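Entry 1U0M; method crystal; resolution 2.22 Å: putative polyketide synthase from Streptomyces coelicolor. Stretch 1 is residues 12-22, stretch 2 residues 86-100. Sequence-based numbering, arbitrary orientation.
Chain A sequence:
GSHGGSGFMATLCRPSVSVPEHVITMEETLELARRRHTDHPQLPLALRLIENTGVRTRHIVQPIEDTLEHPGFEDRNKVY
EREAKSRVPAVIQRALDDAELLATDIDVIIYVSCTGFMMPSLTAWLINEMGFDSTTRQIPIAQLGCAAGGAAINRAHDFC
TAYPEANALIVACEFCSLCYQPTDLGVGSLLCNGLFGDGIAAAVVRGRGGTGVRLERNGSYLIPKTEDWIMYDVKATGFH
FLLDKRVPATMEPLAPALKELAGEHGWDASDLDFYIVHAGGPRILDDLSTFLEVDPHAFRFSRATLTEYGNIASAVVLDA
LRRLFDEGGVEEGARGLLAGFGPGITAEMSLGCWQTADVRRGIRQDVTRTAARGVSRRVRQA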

# COMPACT_ATOMS: atom_id res chain seq x y z
N LEU A 12 -19.37 4.83 -10.00
CA LEU A 12 -19.36 4.15 -8.71
C LEU A 12 -20.72 3.52 -8.49
O LEU A 12 -21.75 4.20 -8.62
CB LEU A 12 -19.09 5.16 -7.59
CG LEU A 12 -17.95 4.89 -6.61
CD1 LEU A 12 -17.94 5.99 -5.56
CD2 LEU A 12 -18.12 3.53 -5.97
N CYS A 13 -20.75 2.24 -8.16
CA CYS A 13 -22.01 1.55 -7.94
C CYS A 13 -22.45 1.55 -6.48
O CYS A 13 -21.99 2.38 -5.69
CB CYS A 13 -21.92 0.13 -8.49
SG CYS A 13 -21.63 0.11 -10.27
N ARG A 14 -23.34 0.63 -6.14
CA ARG A 14 -23.85 0.53 -4.78
C ARG A 14 -22.89 -0.18 -3.83
O ARG A 14 -22.74 -1.41 -3.86
CB ARG A 14 -25.21 -0.17 -4.77
N PRO A 15 -22.22 0.60 -2.97
CA PRO A 15 -21.27 0.01 -2.03
C PRO A 15 -22.01 -0.90 -1.07
O PRO A 15 -23.09 -0.57 -0.58
CB PRO A 15 -20.67 1.23 -1.33
CG PRO A 15 -21.79 2.23 -1.39
CD PRO A 15 -22.30 2.06 -2.79
N SER A 16 -21.43 -2.07 -0.81
CA SER A 16 -22.03 -3.03 0.10
C SER A 16 -21.27 -2.90 1.43
O SER A 16 -20.04 -2.80 1.45
CB SER A 16 -21.86 -4.43 -0.49
OG SER A 16 -22.78 -5.35 0.06
N VAL A 17 -22.00 -2.87 2.55
CA VAL A 17 -21.36 -2.74 3.85
C VAL A 17 -21.91 -3.70 4.90
O VAL A 17 -23.11 -3.97 4.94
CB VAL A 17 -21.49 -1.29 4.41
CG1 VAL A 17 -20.67 -1.14 5.67
CG2 VAL A 17 -21.03 -0.28 3.36
N SER A 18 -21.02 -4.21 5.74
CA SER A 18 -21.38 -5.16 6.80
C SER A 18 -20.51 -4.92 8.04
O SER A 18 -19.31 -4.68 7.92
CB SER A 18 -21.19 -6.58 6.26
OG SER A 18 -21.34 -7.54 7.29
N VAL A 19 -21.10 -4.95 9.24
CA VAL A 19 -20.34 -4.74 10.48
C VAL A 19 -20.53 -5.94 11.40
O VAL A 19 -21.52 -6.65 11.31
CB VAL A 19 -20.79 -3.45 11.23
CG1 VAL A 19 -20.48 -2.21 10.40
CG2 VAL A 19 -22.25 -3.51 11.56
N PRO A 20 -19.56 -6.20 12.30
CA PRO A 20 -19.64 -7.33 13.24
C PRO A 20 -20.82 -7.27 14.20
O PRO A 20 -21.36 -6.21 14.46
CB PRO A 20 -18.29 -7.31 13.94
CG PRO A 20 -17.94 -5.84 13.93
CD PRO A 20 -18.34 -5.42 12.53
N GLU A 21 -21.17 -8.43 14.76
CA GLU A 21 -22.33 -8.53 15.64
C GLU A 21 -22.22 -8.02 17.07
O GLU A 21 -23.24 -7.84 17.73
CB GLU A 21 -22.84 -9.97 15.64
CG GLU A 21 -21.83 -11.03 16.06
CD GLU A 21 -20.63 -11.13 15.12
OE1 GLU A 21 -20.81 -10.98 13.89
OE2 GLU A 21 -19.51 -11.37 15.62
N HIS A 22 -21.01 -7.80 17.55
CA HIS A 22 -20.83 -7.31 18.92
C HIS A 22 -21.00 -5.78 18.93
O HIS A 22 -20.33 -5.06 18.20
CB HIS A 22 -19.46 -7.74 19.41
CG HIS A 22 -19.23 -9.22 19.30
ND1 HIS A 22 -19.95 -10.14 20.03
CD2 HIS A 22 -18.36 -9.93 18.54
CE1 HIS A 22 -19.53 -11.36 19.73
NE2 HIS A 22 -18.57 -11.26 18.83
N SER A 86 -13.21 -14.75 7.05
CA SER A 86 -14.59 -15.19 7.25
C SER A 86 -15.65 -14.11 7.02
O SER A 86 -16.84 -14.42 7.00
CB SER A 86 -14.77 -15.78 8.65
OG SER A 86 -14.29 -14.90 9.65
N ARG A 87 -15.25 -12.86 6.82
CA ARG A 87 -16.24 -11.80 6.62
C ARG A 87 -16.19 -11.07 5.28
O ARG A 87 -17.23 -10.75 4.70
CB ARG A 87 -16.14 -10.76 7.75
CG ARG A 87 -16.39 -11.29 9.15
CD ARG A 87 -16.24 -10.17 10.16
NE ARG A 87 -16.27 -10.63 11.54
CZ ARG A 87 -17.38 -10.81 12.25
NH1 ARG A 87 -18.56 -10.56 11.69
NH2 ARG A 87 -17.30 -11.21 13.51
N VAL A 88 -14.99 -10.79 4.78
CA VAL A 88 -14.86 -10.05 3.53
C VAL A 88 -15.63 -10.62 2.33
O VAL A 88 -16.37 -9.89 1.67
CB VAL A 88 -13.36 -9.86 3.17
CG1 VAL A 88 -13.23 -9.09 1.87
CG2 VAL A 88 -12.66 -9.10 4.28
N PRO A 89 -15.47 -11.92 2.03
CA PRO A 89 -16.14 -12.59 0.91
C PRO A 89 -17.61 -12.20 0.65
O PRO A 89 -17.97 -11.75 -0.44
CB PRO A 89 -15.98 -14.06 1.26
CG PRO A 89 -14.62 -14.08 1.86
CD PRO A 89 -14.64 -12.88 2.78
N ALA A 90 -18.45 -12.38 1.66
CA ALA A 90 -19.87 -12.05 1.53
C ALA A 90 -20.08 -10.64 1.02
O ALA A 90 -20.84 -10.41 0.08
CB ALA A 90 -20.57 -12.22 2.86
N VAL A 91 -19.40 -9.68 1.64
CA VAL A 91 -19.56 -8.29 1.25
C VAL A 91 -19.16 -8.03 -0.19
O VAL A 91 -19.85 -7.31 -0.91
CB VAL A 91 -18.76 -7.36 2.18
CG1 VAL A 91 -19.00 -5.90 1.79
CG2 VAL A 91 -19.19 -7.60 3.62
N ILE A 92 -18.04 -8.60 -0.62
CA ILE A 92 -17.58 -8.41 -1.99
C ILE A 92 -18.69 -8.90 -2.93
O ILE A 92 -19.03 -8.23 -3.90
CB ILE A 92 -16.28 -9.21 -2.27
CG1 ILE A 92 -15.09 -8.47 -1.65
CG2 ILE A 92 -16.08 -9.39 -3.76
CD1 ILE A 92 -13.78 -9.21 -1.75
N GLN A 93 -19.26 -10.05 -2.60
CA GLN A 93 -20.34 -10.63 -3.39
C GLN A 93 -21.43 -9.61 -3.68
O GLN A 93 -21.63 -9.19 -4.83
CB GLN A 93 -20.95 -11.81 -2.65
CG GLN A 93 -21.98 -12.54 -3.46
CD GLN A 93 -21.36 -13.22 -4.67
OE1 GLN A 93 -20.67 -14.23 -4.54
NE2 GLN A 93 -21.60 -12.66 -5.85
N ARG A 94 -22.15 -9.22 -2.63
CA ARG A 94 -23.23 -8.26 -2.74
C ARG A 94 -22.84 -7.01 -3.51
O ARG A 94 -23.71 -6.30 -4.01
CB ARG A 94 -23.71 -7.87 -1.34
CG ARG A 94 -24.46 -8.98 -0.63
CD ARG A 94 -24.13 -9.00 0.84
NE ARG A 94 -24.10 -7.65 1.38
CZ ARG A 94 -23.71 -7.36 2.61
NH1 ARG A 94 -23.33 -8.34 3.43
NH2 ARG A 94 -23.70 -6.10 3.03
N ALA A 95 -21.54 -6.74 -3.60
CA ALA A 95 -21.06 -5.57 -4.32
C ALA A 95 -20.97 -5.88 -5.81
O ALA A 95 -21.04 -4.97 -6.64
CB ALA A 95 -19.69 -5.15 -3.79
N LEU A 96 -20.79 -7.15 -6.15
CA LEU A 96 -20.71 -7.57 -7.54
C LEU A 96 -22.14 -7.65 -8.06
O LEU A 96 -22.46 -7.13 -9.13
CB LEU A 96 -20.05 -8.95 -7.65
CG LEU A 96 -18.56 -9.00 -7.30
CD1 LEU A 96 -18.07 -10.44 -7.34
CD2 LEU A 96 -17.79 -8.14 -8.28
N ASP A 97 -23.00 -8.29 -7.27
CA ASP A 97 -24.40 -8.44 -7.61
C ASP A 97 -25.02 -7.08 -7.94
O ASP A 97 -25.78 -6.96 -8.91
CB ASP A 97 -25.15 -9.11 -6.46
CG ASP A 97 -24.65 -10.52 -6.18
OD1 ASP A 97 -23.83 -11.03 -6.98
OD2 ASP A 97 -25.09 -11.13 -5.19
N ASP A 98 -24.70 -6.06 -7.16
CA ASP A 98 -25.23 -4.72 -7.39
C ASP A 98 -24.70 -4.07 -8.67
O ASP A 98 -25.47 -3.50 -9.45
CB ASP A 98 -24.91 -3.81 -6.20
CG ASP A 98 -25.83 -4.04 -5.03
OD1 ASP A 98 -26.02 -5.21 -4.64
OD2 ASP A 98 -26.37 -3.05 -4.49
N ALA A 99 -23.39 -4.15 -8.88
CA ALA A 99 -22.80 -3.57 -10.08
C ALA A 99 -23.07 -4.49 -11.26
O ALA A 99 -22.84 -4.14 -12.42
CB ALA A 99 -21.30 -3.38 -9.88
N GLU A 100 -23.56 -5.69 -10.95
CA GLU A 100 -23.87 -6.69 -11.96
C GLU A 100 -22.61 -7.11 -12.72
O GLU A 100 -22.39 -6.71 -13.86
CB GLU A 100 -24.93 -6.15 -12.92
CG GLU A 100 -26.22 -5.74 -12.19
CD GLU A 100 -27.29 -5.22 -13.12
OE1 GLU A 100 -26.98 -4.36 -13.97
OE2 GLU A 100 -28.46 -5.66 -12.99
O HOH W 1 -24.89 -3.87 2.07

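The short strand S16 to S18 runs nearly antiparallel to the helix that ends at A99, the two directions differing by 155° and the axes approaching to 7.4 Å. Together the two stretches bury 547 Å² of surface, and small side chains lie where the backbones come close: S16 CA and A95 CA are 5.2 Å apart, C13 CA and A99 CA 5.6 Å.

The salt bridge lies near the C-terminal end of stretch 1. R87 points its CB toward the first stretch and, with chi1 m and both chi2 and chi3 t, extends its guanidinium as far as E21. E21, whose CB points sideways, has chi1 p and chi2 m, and its end comes nearer to the helix. Two nearly straight hydrogen bonds result: R87 NH1 to E21 OE1 at 3.2 Å and R87 NH2 to E21 OE2 at 3.1 Å. This is a paired salt bridge, in which two nitrogens match two oxygens. The carboxylate approaches at the edge of the guanidinium, where the N-H groups point, while P20 CB lies over one face, 4.0 Å from R87 NH1; the aliphatic carbon of P20 suits that place, because the face of the flat guanidinium presents no N-H groups.

A second arginine, R94, serves the strand backbone. Its NH2 donates a hydrogen bond to V17 O at 2.9 Å, with an angle of 130° at the hydrogen. The contact uses the V17 backbone; its side chain points away from the helix, in alternation with S16 and S18. Water 1 reinforces this link, accepting from V17 N at 3.1 Å and from R94 NH2 at 2.7 Å, so that both polar backbone atoms of V17 are tied to the same arginine, one directly and one through water. S16, t at chi1, sets its OG 3.0 Å from R94 NE, a small polar group well suited to a buried position beside a charged one.

Most remaining contacts are packing. V91 is buried, and its two methyl groups meet different residues of the strand: V91 CG1 lies 3.9 Å from S16 CB, and V91 CG2 lies 3.5 Å from S18 CB. S16 and S18 both point toward the helix, as alternate residues of a strand should, and their short side chains pack against the branched valine. A95 CB lies 4.0 Å from S16 CB, where a methyl group permits close approach. Near the helix end, C13 SG packs against A99 CB at 3.5 Å, an apolar contact between two buried residues. R14 CB lies 3.1 Å from D98 OD2; the rest of the R14 side chain is not modelled.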